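Local atomic coordinates of type III Pentaketide Synthase (Neurospora crassa, PDB entry 3EUO), a protein that probably transfers acyl groups to build pentaketides, as a type III polyketide synthase of the chalcone and stilbene synthase family. Residues A222-L227 / C374-R379; S237-G242 / S255-V260; P31-M36 / S187-Q192; S52-P57 / V176-V181. One frame throughout, in Å; residues are numbered along the deposited sequence.

Interaction 1 (A222-L227 / C374-R379)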
loop_
_atom_site.group_PDB
_atom_site.type_symbol
_atom_site.label_atom_id
_atom_site.label_comp_id
_atom_site.label_asym_id
_atom_site.label_seq_id
_atom_site.Cartn_x
_atom_site.Cartn_y
_atom_site.Cartn_z
ATOM N N ALA A 222 13.254 1.826 -26.207
ATOM C CA ALA A 222 12.521 2.252 -25.025
ATOM C C ALA A 222 11.871 3.582 -25.362
ATOM O O ALA A 222 12.242 4.223 -26.347
ATOM C CB ALA A 222 13.446 2.391 -23.834
ATOM N N ILE A 223 10.887 3.983 -24.564
ATOM C CA ILE A 223 10.203 5.250 -24.790
ATOM C C ILE A 223 10.902 6.357 -24.005
ATOM O O ILE A 223 11.228 7.408 -24.558
ATOM C CB ILE A 223 8.692 5.177 -24.449
ATOM C CG1 ILE A 223 7.991 4.146 -25.332
ATOM C CG2 ILE A 223 8.024 6.507 -24.693
ATOM C CD1 ILE A 223 7.784 2.844 -24.680
ATOM N N TYR A 224 11.142 6.103 -22.719
ATOM C CA TYR A 224 11.855 7.037 -21.854
ATOM C C TYR A 224 12.896 6.270 -21.063
ATOM O O TYR A 224 12.673 5.110 -20.717
ATOM C CB TYR A 224 10.914 7.694 -20.840
ATOM C CG TYR A 224 9.759 8.490 -21.404
ATOM C CD1 TYR A 224 9.948 9.790 -21.887
ATOM C CD2 TYR A 224 8.471 7.964 -21.418
ATOM C CE1 TYR A 224 8.883 10.534 -22.394
ATOM C CE2 TYR A 224 7.393 8.705 -21.918
ATOM C CZ TYR A 224 7.612 9.990 -22.402
ATOM O OH TYR A 224 6.547 10.720 -22.895
ATOM N N ASP A 225 14.024 6.916 -20.784
ATOM C CA ASP A 225 14.955 6.436 -19.764
ATOM C C ASP A 225 14.693 7.207 -18.470
ATOM O O ASP A 225 14.491 8.421 -18.499
ATOM C CB ASP A 225 16.401 6.643 -20.207
ATOM C CG ASP A 225 16.746 5.866 -21.461
ATOM O OD1 ASP A 225 16.538 4.635 -21.481
ATOM O OD2 ASP A 225 17.230 6.488 -22.426
ATOM N N LEU A 226 14.669 6.504 -17.339
ATOM C CA LEU A 226 14.449 7.161 -16.049
ATOM C C LEU A 226 15.808 7.475 -15.425
ATOM O O LEU A 226 16.566 6.568 -15.100
ATOM C CB LEU A 226 13.592 6.283 -15.126
ATOM C CG LEU A 226 13.331 6.752 -13.690
ATOM C CD1 LEU A 226 12.753 8.167 -13.628
ATOM C CD2 LEU A 226 12.416 5.758 -12.971
ATOM N N LEU A 227 16.112 8.764 -15.270
ATOM C CA LEU A 227 17.461 9.176 -14.870
ATOM C C LEU A 227 17.595 9.499 -13.394
ATOM O O LEU A 227 18.658 9.317 -12.799
ATOM C CB LEU A 227 17.928 10.378 -15.698
ATOM C CG LEU A 227 17.971 10.200 -17.221
ATOM C CD1 LEU A 227 18.460 11.483 -17.888
ATOM C CD2 LEU A 227 18.828 9.011 -17.629
ATOM N N CYS A 374 10.398 13.506 -11.279
ATOM C CA CYS A 374 11.322 12.601 -11.946
ATOM C C CYS A 374 11.910 13.269 -13.182
ATOM O O CYS A 374 11.308 14.188 -13.756
ATOM C CB CYS A 374 10.629 11.284 -12.312
ATOM S SG CYS A 374 9.329 11.422 -13.550
ATOM N N MET A 375 13.099 12.820 -13.568
ATOM C CA MET A 375 13.701 13.252 -14.819
ATOM C C MET A 375 13.738 12.080 -15.788
ATOM O O MET A 375 14.318 11.035 -15.481
ATOM C CB MET A 375 15.118 13.786 -14.592
ATOM C CG MET A 375 15.784 14.323 -15.869
ATOM S SD MET A 375 15.068 15.844 -16.539
ATOM C CE MET A 375 15.827 17.027 -15.428
ATOM N N LEU A 376 13.122 12.270 -16.952
ATOM C CA LEU A 376 13.118 11.271 -18.012
ATOM C C LEU A 376 13.903 11.777 -19.207
ATOM O O LEU A 376 13.909 12.978 -19.496
ATOM C CB LEU A 376 11.690 10.942 -18.453
ATOM C CG LEU A 376 10.711 10.491 -17.366
ATOM C CD1 LEU A 376 9.283 10.497 -17.890
ATOM C CD2 LEU A 376 11.088 9.112 -16.849
ATOM N N LYS A 377 14.580 10.856 -19.882
ATOM C CA LYS A 377 15.189 11.145 -21.169
ATOM C C LYS A 377 14.307 10.485 -22.216
ATOM O O LYS A 377 14.031 9.287 -22.147
ATOM C CB LYS A 377 16.635 10.627 -21.235
ATOM C CG LYS A 377 17.383 11.003 -22.520
ATOM C CD LYS A 377 18.847 10.580 -22.452
ATOM C CE LYS A 377 19.612 10.990 -23.714
ATOM N NZ LYS A 377 19.413 10.018 -24.823
ATOM N N ARG A 378 13.836 11.279 -23.165
ATOM C CA ARG A 378 12.983 10.768 -24.211
ATOM C C ARG A 378 13.830 10.274 -25.382
ATOM O O ARG A 378 14.651 11.026 -25.916
ATOM C CB ARG A 378 12.004 11.850 -24.658
ATOM C CG ARG A 378 11.052 11.403 -25.748
ATOM C CD ARG A 378 10.028 12.469 -26.008
ATOM N NE ARG A 378 9.246 12.200 -27.208
ATOM C CZ ARG A 378 8.225 12.951 -27.614
ATOM N NH1 ARG A 378 7.862 14.026 -26.918
ATOM N NH2 ARG A 378 7.574 12.628 -28.721
ATOM N N ARG A 379 13.630 9.011 -25.763
ATOM C CA ARG A 379 14.311 8.435 -26.928
ATOM C C ARG A 379 13.750 9.022 -28.220
ATOM O O ARG A 379 12.533 9.167 -28.376
ATOM C CB ARG A 379 14.172 6.909 -26.956
ATOM C CG ARG A 379 14.663 6.183 -25.700
ATOM C CD ARG A 379 16.106 5.710 -25.812
ATOM N NE ARG A 379 16.482 4.876 -24.669
ATOM C CZ ARG A 379 16.625 3.553 -24.698
ATOM N NH1 ARG A 379 16.432 2.869 -25.825
ATOM N NH2 ARG A 379 16.967 2.906 -23.587
HETATM O O HOH W 1 10.305 8.181 -27.210
#

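Interaction 2 (S237-G242 / S255-V260)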
loop_
_atom_site.group_PDB
_atom_site.type_symbol
_atom_site.label_atom_id
_atom_site.label_comp_id
_atom_site.label_asym_id
_atom_site.label_seq_id
_atom_site.Cartn_x
_atom_site.Cartn_y
_atom_site.Cartn_z
ATOM N N SER A 237 1.427 20.276 6.562
ATOM C CA SER A 237 0.429 20.439 5.510
ATOM C C SER A 237 -0.520 19.235 5.376
ATOM O O SER A 237 -1.258 19.132 4.392
ATOM C CB SER A 237 1.101 20.762 4.168
ATOM O OG SER A 237 1.940 19.697 3.739
ATOM N N GLU A 238 -0.516 18.353 6.378
ATOM C CA GLU A 238 -1.446 17.213 6.432
ATOM C C GLU A 238 -2.902 17.630 6.281
ATOM O O GLU A 238 -3.655 16.995 5.549
ATOM C CB GLU A 238 -1.324 16.455 7.755
ATOM C CG GLU A 238 0.023 15.874 8.019
ATOM C CD GLU A 238 0.924 16.785 8.837
ATOM O OE1 GLU A 238 0.627 17.998 8.997
ATOM O OE2 GLU A 238 1.952 16.273 9.319
ATOM N N HIS A 239 -3.286 18.700 6.977
ATOM C CA HIS A 239 -4.679 19.154 7.012
ATOM C C HIS A 239 -5.135 19.829 5.718
ATOM O O HIS A 239 -6.332 20.107 5.541
ATOM C CB HIS A 239 -4.895 20.102 8.205
ATOM C CG HIS A 239 -4.083 21.362 8.132
ATOM N ND1 HIS A 239 -2.719 21.385 8.343
ATOM C CD2 HIS A 239 -4.446 22.643 7.881
ATOM C CE1 HIS A 239 -2.278 22.625 8.219
ATOM N NE2 HIS A 239 -3.305 23.408 7.942
ATOM N N ASP A 240 -4.193 20.087 4.814
ATOM C CA ASP A 240 -4.491 20.796 3.575
ATOM C C ASP A 240 -4.993 19.906 2.440
ATOM O O ASP A 240 -5.637 20.388 1.517
ATOM C CB ASP A 240 -3.274 21.590 3.112
ATOM C CG ASP A 240 -2.909 22.690 4.079
ATOM O OD1 ASP A 240 -3.724 23.613 4.257
ATOM O OD2 ASP A 240 -1.820 22.618 4.674
ATOM N N LEU A 241 -4.688 18.612 2.509
ATOM C CA LEU A 241 -4.983 17.704 1.407
ATOM C C LEU A 241 -5.056 16.285 1.935
ATOM O O LEU A 241 -4.130 15.803 2.579
ATOM C CB LEU A 241 -3.912 17.820 0.316
ATOM C CG LEU A 241 -4.186 17.186 -1.046
ATOM C CD1 LEU A 241 -5.513 17.672 -1.641
ATOM C CD2 LEU A 241 -3.039 17.483 -1.996
ATOM N N GLY A 242 -6.170 15.622 1.657
ATOM C CA GLY A 242 -6.419 14.303 2.218
ATOM C C GLY A 242 -7.620 13.620 1.610
ATOM O O GLY A 242 -8.320 14.189 0.768
ATOM N N SER A 255 -7.835 22.290 1.196
ATOM C CA SER A 255 -7.806 23.637 1.754
ATOM C C SER A 255 -7.459 24.630 0.657
ATOM O O SER A 255 -6.943 24.235 -0.397
ATOM C CB SER A 255 -6.777 23.735 2.879
ATOM O OG SER A 255 -5.495 24.010 2.355
ATOM N N PRO A 256 -7.751 25.927 0.894
ATOM C CA PRO A 256 -7.338 26.958 -0.062
ATOM C C PRO A 256 -5.820 27.138 -0.150
ATOM O O PRO A 256 -5.338 27.763 -1.092
ATOM C CB PRO A 256 -8.012 28.229 0.468
ATOM C CG PRO A 256 -8.317 27.959 1.883
ATOM C CD PRO A 256 -8.518 26.485 2.024
ATOM N N ARG A 257 -5.079 26.579 0.806
ATOM C CA ARG A 257 -3.611 26.701 0.831
ATOM C C ARG A 257 -2.894 25.907 -0.263
ATOM O O ARG A 257 -1.776 26.253 -0.649
ATOM C CB ARG A 257 -3.048 26.253 2.181
ATOM C CG ARG A 257 -3.656 26.913 3.408
ATOM C CD ARG A 257 -3.096 26.265 4.666
ATOM N NE ARG A 257 -1.836 26.869 5.072
ATOM C CZ ARG A 257 -0.804 26.222 5.611
ATOM N NH1 ARG A 257 -0.822 24.902 5.804
ATOM N NH2 ARG A 257 0.274 26.913 5.939
ATOM N N VAL A 258 -3.528 24.840 -0.750
ATOM C CA VAL A 258 -2.845 23.853 -1.596
ATOM C C VAL A 258 -2.124 24.437 -2.818
ATOM O O VAL A 258 -0.952 24.138 -3.018
ATOM C CB VAL A 258 -3.775 22.680 -2.006
ATOM C CG1 VAL A 258 -3.046 21.688 -2.921
ATOM C CG2 VAL A 258 -4.289 21.974 -0.769
ATOM N N PRO A 259 -2.808 25.273 -3.624
ATOM C CA PRO A 259 -2.113 25.803 -4.807
ATOM C C PRO A 259 -0.877 26.620 -4.430
ATOM O O PRO A 259 0.147 26.538 -5.113
ATOM C CB PRO A 259 -3.167 26.701 -5.471
ATOM C CG PRO A 259 -4.475 26.267 -4.903
ATOM C CD PRO A 259 -4.187 25.789 -3.521
ATOM N N VAL A 260 -0.968 27.379 -3.339
ATOM C CA VAL A 260 0.138 28.218 -2.890
ATOM C C VAL A 260 1.316 27.361 -2.428
ATOM O O VAL A 260 2.454 27.601 -2.841
ATOM C CB VAL A 260 -0.299 29.241 -1.802
ATOM C CG1 VAL A 260 0.911 29.877 -1.136
ATOM C CG2 VAL A 260 -1.182 30.324 -2.422
#

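Interaction 3 (P31-M36 / S187-Q192)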
loop_
_atom_site.group_PDB
_atom_site.type_symbol
_atom_site.label_atom_id
_atom_site.label_comp_id
_atom_site.label_asym_id
_atom_site.label_seq_id
_atom_site.Cartn_x
_atom_site.Cartn_y
_atom_site.Cartn_z
ATOM N N PRO A 31 -32.175 19.952 -2.688
ATOM C CA PRO A 31 -32.654 21.304 -2.933
ATOM C C PRO A 31 -31.460 22.239 -3.111
ATOM O O PRO A 31 -30.357 21.951 -2.623
ATOM C CB PRO A 31 -33.404 21.656 -1.633
ATOM C CG PRO A 31 -33.739 20.341 -1.004
ATOM C CD PRO A 31 -32.581 19.455 -1.358
ATOM N N GLU A 32 -31.680 23.343 -3.815
ATOM C CA GLU A 32 -30.660 24.359 -3.993
ATOM C C GLU A 32 -30.287 24.920 -2.625
ATOM O O GLU A 32 -31.147 25.076 -1.761
ATOM C CB GLU A 32 -31.167 25.485 -4.907
ATOM C CG GLU A 32 -31.714 25.020 -6.265
ATOM C CD GLU A 32 -33.203 24.658 -6.237
ATOM O OE1 GLU A 32 -33.608 23.714 -5.508
ATOM O OE2 GLU A 32 -33.975 25.316 -6.973
ATOM N N SER A 33 -28.999 25.178 -2.421
ATOM C CA SER A 33 -28.500 25.795 -1.190
ATOM C C SER A 33 -27.318 26.688 -1.567
ATOM O O SER A 33 -26.784 26.541 -2.667
ATOM C CB SER A 33 -28.058 24.723 -0.187
ATOM O OG SER A 33 -26.923 24.003 -0.653
ATOM N N PRO A 34 -26.923 27.629 -0.681
ATOM C CA PRO A 34 -25.775 28.494 -0.966
ATOM C C PRO A 34 -24.486 27.740 -1.305
ATOM O O PRO A 34 -23.818 28.077 -2.304
ATOM C CB PRO A 34 -25.618 29.312 0.325
ATOM C CG PRO A 34 -27.011 29.359 0.880
ATOM C CD PRO A 34 -27.567 27.993 0.600
ATOM N N ALA A 35 -24.155 26.716 -0.520
ATOM C CA ALA A 35 -22.945 25.942 -0.787
ATOM C C ALA A 35 -23.046 25.176 -2.104
ATOM O O ALA A 35 -22.078 25.136 -2.871
ATOM C CB ALA A 35 -22.625 25.004 0.363
ATOM N N MET A 36 -24.218 24.589 -2.377
ATOM C CA MET A 36 -24.400 23.835 -3.618
ATOM C C MET A 36 -24.288 24.758 -4.820
ATOM O O MET A 36 -23.621 24.412 -5.792
ATOM C CB MET A 36 -25.732 23.072 -3.639
ATOM C CG MET A 36 -25.836 22.054 -4.794
ATOM S SD MET A 36 -24.651 20.666 -4.748
ATOM C CE MET A 36 -25.287 19.752 -3.326
ATOM N N SER A 187 -22.377 15.806 1.538
ATOM C CA SER A 187 -21.581 16.670 2.410
ATOM C C SER A 187 -21.752 18.152 2.072
ATOM O O SER A 187 -21.854 18.983 2.972
ATOM C CB SER A 187 -20.104 16.281 2.366
ATOM O OG SER A 187 -19.904 15.032 2.995
ATOM N N ILE A 188 -21.784 18.483 0.779
ATOM C CA ILE A 188 -22.002 19.878 0.365
ATOM C C ILE A 188 -23.312 20.398 0.952
ATOM O O ILE A 188 -23.353 21.459 1.597
ATOM C CB ILE A 188 -22.009 20.049 -1.180
ATOM C CG1 ILE A 188 -20.643 19.687 -1.761
ATOM C CG2 ILE A 188 -22.379 21.503 -1.573
ATOM C CD1 ILE A 188 -20.679 19.328 -3.234
ATOM N N ASP A 189 -24.379 19.638 0.740
ATOM C CA ASP A 189 -25.697 20.008 1.229
ATOM C C ASP A 189 -25.721 20.104 2.763
ATOM O O ASP A 189 -26.084 21.141 3.317
ATOM C CB ASP A 189 -26.729 18.992 0.734
ATOM C CG ASP A 189 -28.121 19.270 1.259
ATOM O OD1 ASP A 189 -28.781 20.179 0.717
ATOM O OD2 ASP A 189 -28.548 18.575 2.216
ATOM N N ALA A 190 -25.302 19.034 3.436
ATOM C CA ALA A 190 -25.435 18.935 4.900
ATOM C C ALA A 190 -24.511 19.872 5.681
ATOM O O ALA A 190 -24.912 20.442 6.701
ATOM C CB ALA A 190 -25.225 17.489 5.353
ATOM N N LEU A 191 -23.279 20.024 5.209
ATOM C CA LEU A 191 -22.279 20.800 5.934
ATOM C C LEU A 191 -22.205 22.233 5.444
ATOM O O LEU A 191 -21.566 23.079 6.079
ATOM C CB LEU A 191 -20.904 20.143 5.827
ATOM C CG LEU A 191 -20.811 18.686 6.281
ATOM C CD1 LEU A 191 -19.440 18.138 5.973
ATOM C CD2 LEU A 191 -21.141 18.531 7.768
ATOM N N GLN A 192 -22.863 22.499 4.315
ATOM C CA GLN A 192 -22.736 23.776 3.623
ATOM C C GLN A 192 -21.266 24.179 3.469
ATOM O O GLN A 192 -20.900 25.321 3.741
ATOM C CB GLN A 192 -23.552 24.874 4.321
ATOM C CG GLN A 192 -25.062 24.764 4.086
ATOM C CD GLN A 192 -25.417 24.844 2.616
ATOM O OE1 GLN A 192 -25.298 25.903 1.992
ATOM N NE2 GLN A 192 -25.840 23.713 2.047
HETATM O O HOH W 2 -27.968 21.602 -1.426
#

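Interaction 4 (S52-P57 / V176-V181)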
loop_
_atom_site.group_PDB
_atom_site.type_symbol
_atom_site.label_atom_id
_atom_site.label_comp_id
_atom_site.label_asym_id
_atom_site.label_seq_id
_atom_site.Cartn_x
_atom_site.Cartn_y
_atom_site.Cartn_z
ATOM N N SER A 52 -13.820 11.860 -17.601
ATOM C CA SER A 52 -14.004 10.454 -17.926
ATOM C C SER A 52 -14.657 9.734 -16.751
ATOM O O SER A 52 -14.287 9.970 -15.604
ATOM C CB SER A 52 -12.655 9.824 -18.252
ATOM O OG SER A 52 -12.183 10.304 -19.511
ATOM N N SER A 53 -15.626 8.869 -17.046
ATOM C CA SER A 53 -16.380 8.162 -16.003
ATOM C C SER A 53 -16.796 6.754 -16.406
ATOM O O SER A 53 -17.093 6.483 -17.577
ATOM C CB SER A 53 -17.619 8.967 -15.611
ATOM O OG SER A 53 -18.366 8.322 -14.595
ATOM N N ILE A 54 -16.826 5.864 -15.417
ATOM C CA ILE A 54 -17.345 4.506 -15.602
ATOM C C ILE A 54 -18.838 4.492 -15.942
ATOM O O ILE A 54 -19.354 3.489 -16.437
ATOM C CB ILE A 54 -17.095 3.606 -14.366
ATOM C CG1 ILE A 54 -17.755 4.188 -13.108
ATOM C CG2 ILE A 54 -15.610 3.362 -14.166
ATOM C CD1 ILE A 54 -19.155 3.644 -12.828
ATOM N N GLY A 55 -19.526 5.596 -15.667
ATOM C CA GLY A 55 -20.966 5.670 -15.927
ATOM C C GLY A 55 -21.465 7.042 -16.336
ATOM O O GLY A 55 -20.725 8.029 -16.335
ATOM N N ASN A 56 -22.740 7.099 -16.705
ATOM C CA ASN A 56 -23.404 8.368 -16.926
ATOM C C ASN A 56 -24.302 8.679 -15.723
ATOM O O ASN A 56 -24.448 7.837 -14.835
ATOM C CB ASN A 56 -24.169 8.359 -18.261
ATOM C CG ASN A 56 -25.300 7.352 -18.291
ATOM O OD1 ASN A 56 -25.885 7.012 -17.261
ATOM N ND2 ASN A 56 -25.625 6.874 -19.491
ATOM N N PRO A 57 -24.894 9.887 -15.669
ATOM C CA PRO A 57 -25.738 10.231 -14.517
ATOM C C PRO A 57 -26.930 9.296 -14.218
ATOM O O PRO A 57 -27.584 9.466 -13.194
ATOM C CB PRO A 57 -26.223 11.645 -14.856
ATOM C CG PRO A 57 -25.159 12.193 -15.755
ATOM C CD PRO A 57 -24.794 11.016 -16.613
ATOM N N VAL A 176 -11.188 5.162 -9.514
ATOM C CA VAL A 176 -12.603 5.360 -9.835
ATOM C C VAL A 176 -13.151 6.325 -8.786
ATOM O O VAL A 176 -13.491 5.925 -7.667
ATOM C CB VAL A 176 -13.406 4.036 -9.829
ATOM C CG1 VAL A 176 -14.882 4.298 -10.166
ATOM C CG2 VAL A 176 -12.804 3.029 -10.820
ATOM N N SER A 177 -13.209 7.601 -9.148
ATOM C CA SER A 177 -13.617 8.649 -8.222
ATOM C C SER A 177 -15.052 9.124 -8.449
ATOM O O SER A 177 -15.689 9.637 -7.526
ATOM C CB SER A 177 -12.681 9.846 -8.361
ATOM O OG SER A 177 -12.774 10.383 -9.668
ATOM N N THR A 178 -15.554 8.977 -9.674
ATOM C CA THR A 178 -16.844 9.597 -10.038
ATOM C C THR A 178 -18.032 8.999 -9.305
ATOM O O THR A 178 -19.063 9.660 -9.145
ATOM C CB THR A 178 -17.132 9.560 -11.558
ATOM O OG1 THR A 178 -17.210 8.201 -11.997
ATOM C CG2 THR A 178 -16.061 10.318 -12.336
ATOM N N THR A 179 -17.875 7.760 -8.845
ATOM C CA THR A 179 -18.930 7.052 -8.124
ATOM C C THR A 179 -19.163 7.636 -6.729
ATOM O O THR A 179 -20.135 7.286 -6.059
ATOM C CB THR A 179 -18.611 5.550 -8.010
ATOM O OG1 THR A 179 -17.276 5.378 -7.499
ATOM C CG2 THR A 179 -18.714 4.878 -9.385
ATOM N N MET A 180 -18.265 8.516 -6.296
ATOM C CA MET A 180 -18.369 9.146 -4.982
ATOM C C MET A 180 -19.092 10.490 -5.050
ATOM O O MET A 180 -19.162 11.220 -4.056
ATOM C CB MET A 180 -16.981 9.247 -4.313
ATOM C CG MET A 180 -16.478 7.878 -3.769
ATOM S SD MET A 180 -14.785 7.881 -3.123
ATOM C CE MET A 180 -14.188 6.366 -3.854
ATOM N N VAL A 181 -19.682 10.776 -6.213
ATOM C CA VAL A 181 -20.425 12.015 -6.431
ATOM C C VAL A 181 -21.538 12.214 -5.388
ATOM O O VAL A 181 -21.667 13.309 -4.836
ATOM C CB VAL A 181 -20.948 12.143 -7.900
ATOM C CG1 VAL A 181 -21.912 11.018 -8.249
ATOM C CG2 VAL A 181 -21.599 13.522 -8.153
#

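Interaction 1 (A222-L227 / C374-R379)
The guanidinium of Arg379 lies with one face against the methyl of Ala222, whose CB is 3.5 Å from CZ of Arg379, and turns its edge to the carboxylate of Asp225. The Tyr224 ring has Leu376 CD1 over one face, a CH-pi contact 4.2 Å from the centroid, while Lys377 O is near the ring plane at an edge and the stem of Arg378 runs beside it. These groups decorate adjacent antiparallel strands, 224-233 and 370-378, in the large mixed sheet of a thiolase-like fold. On the far side of the first strand, Ile223 and Tyr224 form a classic beta bulge opposite Ile5. Asp225 and Lys377 are the hydrogen-bonded pair, with Asp225 N 2.7 Å from Lys377 O; Tyr224 and Leu376 share the opposite face, which helix 334-342 covers. There Tyr224 OH bonds to Leu339 O, and Arg378 forms a salt bridge with Asp348. A bend at chi2 (-94°) brings the Arg379 head back to grip Asp225 side-on. Arg379 NH2 reaches the syn lone pair of Asp225 OD1 at 2.8 Å, whereas NE of Arg379 meets OD2 of Asp225 at 2.9 Å from above the carboxylate plane, carboxylate and guanidinium planes being 38° apart. At the chain's end a water donates both to Ile223 O and, at 2.7 Å, to Arg379 O.

Interaction 2 (S237-G242 / S255-V260)
Asp240 stands at the base of the beta hairpin formed by strands 241-246 and 249-254, and its carboxylate addresses the turn through which the chain enters helix 258-277. With CG beside its own backbone N (chi1 -65°), the carboxylate spreads its two oxygens over two partners. OD1 accepts a hydrogen bond from the hydroxyl of Ser255, although the exact place of that oxygen is less sure. OD2 presents its syn lone pair to Arg257 NH1, 2.7 Å away, in a bent salt bridge (132° at the hydrogen), its carboxylate and guanidinium planes turned well out of parallel. Arg257 attains this position by bending at chi3. The His239 ring lies almost parallel to that guanidinium, 14° between planes, but NH1 of Arg257 approaches NE2 of His239 obliquely at 3.6 Å, while Asp240 OD2 sits over one face of the ring toward its rim. Ser255 works in both directions: its OG donates to Asp240 and accepts a capping bond from Arg257 N at 3.0 Å, within the type I turn that runs from Ser255 to Val258. The backbone repeats the link, with Ser255 N donating to Asp240 O at 2.9 Å. The neighbouring Glu238 reaches away from this network to Lys125 of the second subunit. Beside the polar cluster Val258 packs tightly, its CG2 only 3.1 Å from the Asp240 carbonyl oxygen, while its other methyl, CG1, meets Leu241 CD2 at 4.3 Å.

Interaction 3 (P31-M36 / S187-Q192)
Gln192, the first residue beyond helix 181-191 and one with a positive phi (48°), contributes the greatest buried area here. Its side chain bends at chi2 and sets its amide against the start of helix 34-42. The NE2 group spends both its hydrogens: one goes to Ser33 OG at 2.9 Å, the other returns to a lone pair of Asp189 O in its own segment. On the other end, OE1 accepts from Ala35 N at 2.9 Å, the donor standing above the carbonyl plane. Three bonds therefore fix which way round the amide lies. Ala35 fits beneath it, its CB 3.3 Å from Gln192 OE1, and the same methyl touches Ile188 CG2 at 4.0 Å. Ile188 buries about as much as Ala35; its CG2, anti to the backbone N, is also met by Met36 CE at 3.8 Å, a methyl delivered by a chain bent at chi2 and chi3. Ser33 OG receives Gln192 NE2 and Met36 N and donates to a water that in turn bonds to Pro31 O and Asp189 OD1. An alanine here would probably weaken the start of the helix and loosen the Gln192 amide, having no hydroxyl for these three bonds. The geometry is that of a serine N-cap, with the hydroxyl accepting from Met36 N, docked against the C-terminal end of a second helix.

Interaction 4 (S52-P57 / V176-V181)
Segment 52-57 leaves the short strand 51-53, which pairs with strand 15-17, and turns away into a loop, while segment 176-181 descends from strand 168-175 through a 3-10 turn into helix 181-191. The backbones keep some distance, Ser53 CA lying 6.2 Å from Thr178 CA, so side chains make the contact. Within the second segment Met180 N bonds to Ser177 O at 3.1 Å, and Met180 then takes the N-cap position of the helix. Ser53 points its OG anti to the backbone N (chi1 -179°), where it donates to a lone pair of Gly55 O at 2.9 Å and also lies 2.8 Å from Thr178 OG1. The Thr178 hydroxyl has its strongest partner in Asp203, whose carboxylate also accepts from Ile54 N and from Ser177 N. That one carboxylate thus joins both segments. An alanine in place of Ser53 would probably leave the turn at Gly55 less firmly held, since the bond to its carbonyl and the approach to Thr178 would both go. Ile54 supplies the apolar half. Its CG1 occupies the crowded position between the backbone N and carbonyl carbon, so that CD1 reaches Thr179 CG2 at 3.7 Å and CG1 meets Val176 CG1 at 4.1 Å, crossing each side chain at about a right angle. Leu73, Val76 and Phe77 of helix 70-96 pack on this group. The chemistry implies a buried junction in which the Ser53 hydroxyl is held within its own loop, while Asp203, probably ionised, ties that loop to the segment holding the 3-10 turn.

In the fold
Interactions 3 and 4 are neighbours: helix 181-191 begins at the end of interaction 4 and ends in interaction 3, while helix 34-42 is followed by strand 51-53, and their nearest atoms are about 6 Å apart. Interaction 2 lies on the same side of the chain's centre as interaction 3, its nearest atoms about 10 Å from interaction 4 and about 12 Å from interaction 3. Interaction 1 lies across the centre from interactions 3 and 4, its own centre about 46 Å from that of interaction 3, yet strand 224-233 is followed in the chain by strand 241-246 of interaction 2. Cys143, oxidised here to 3-sulfinoalanine, belongs to none of the four contacts.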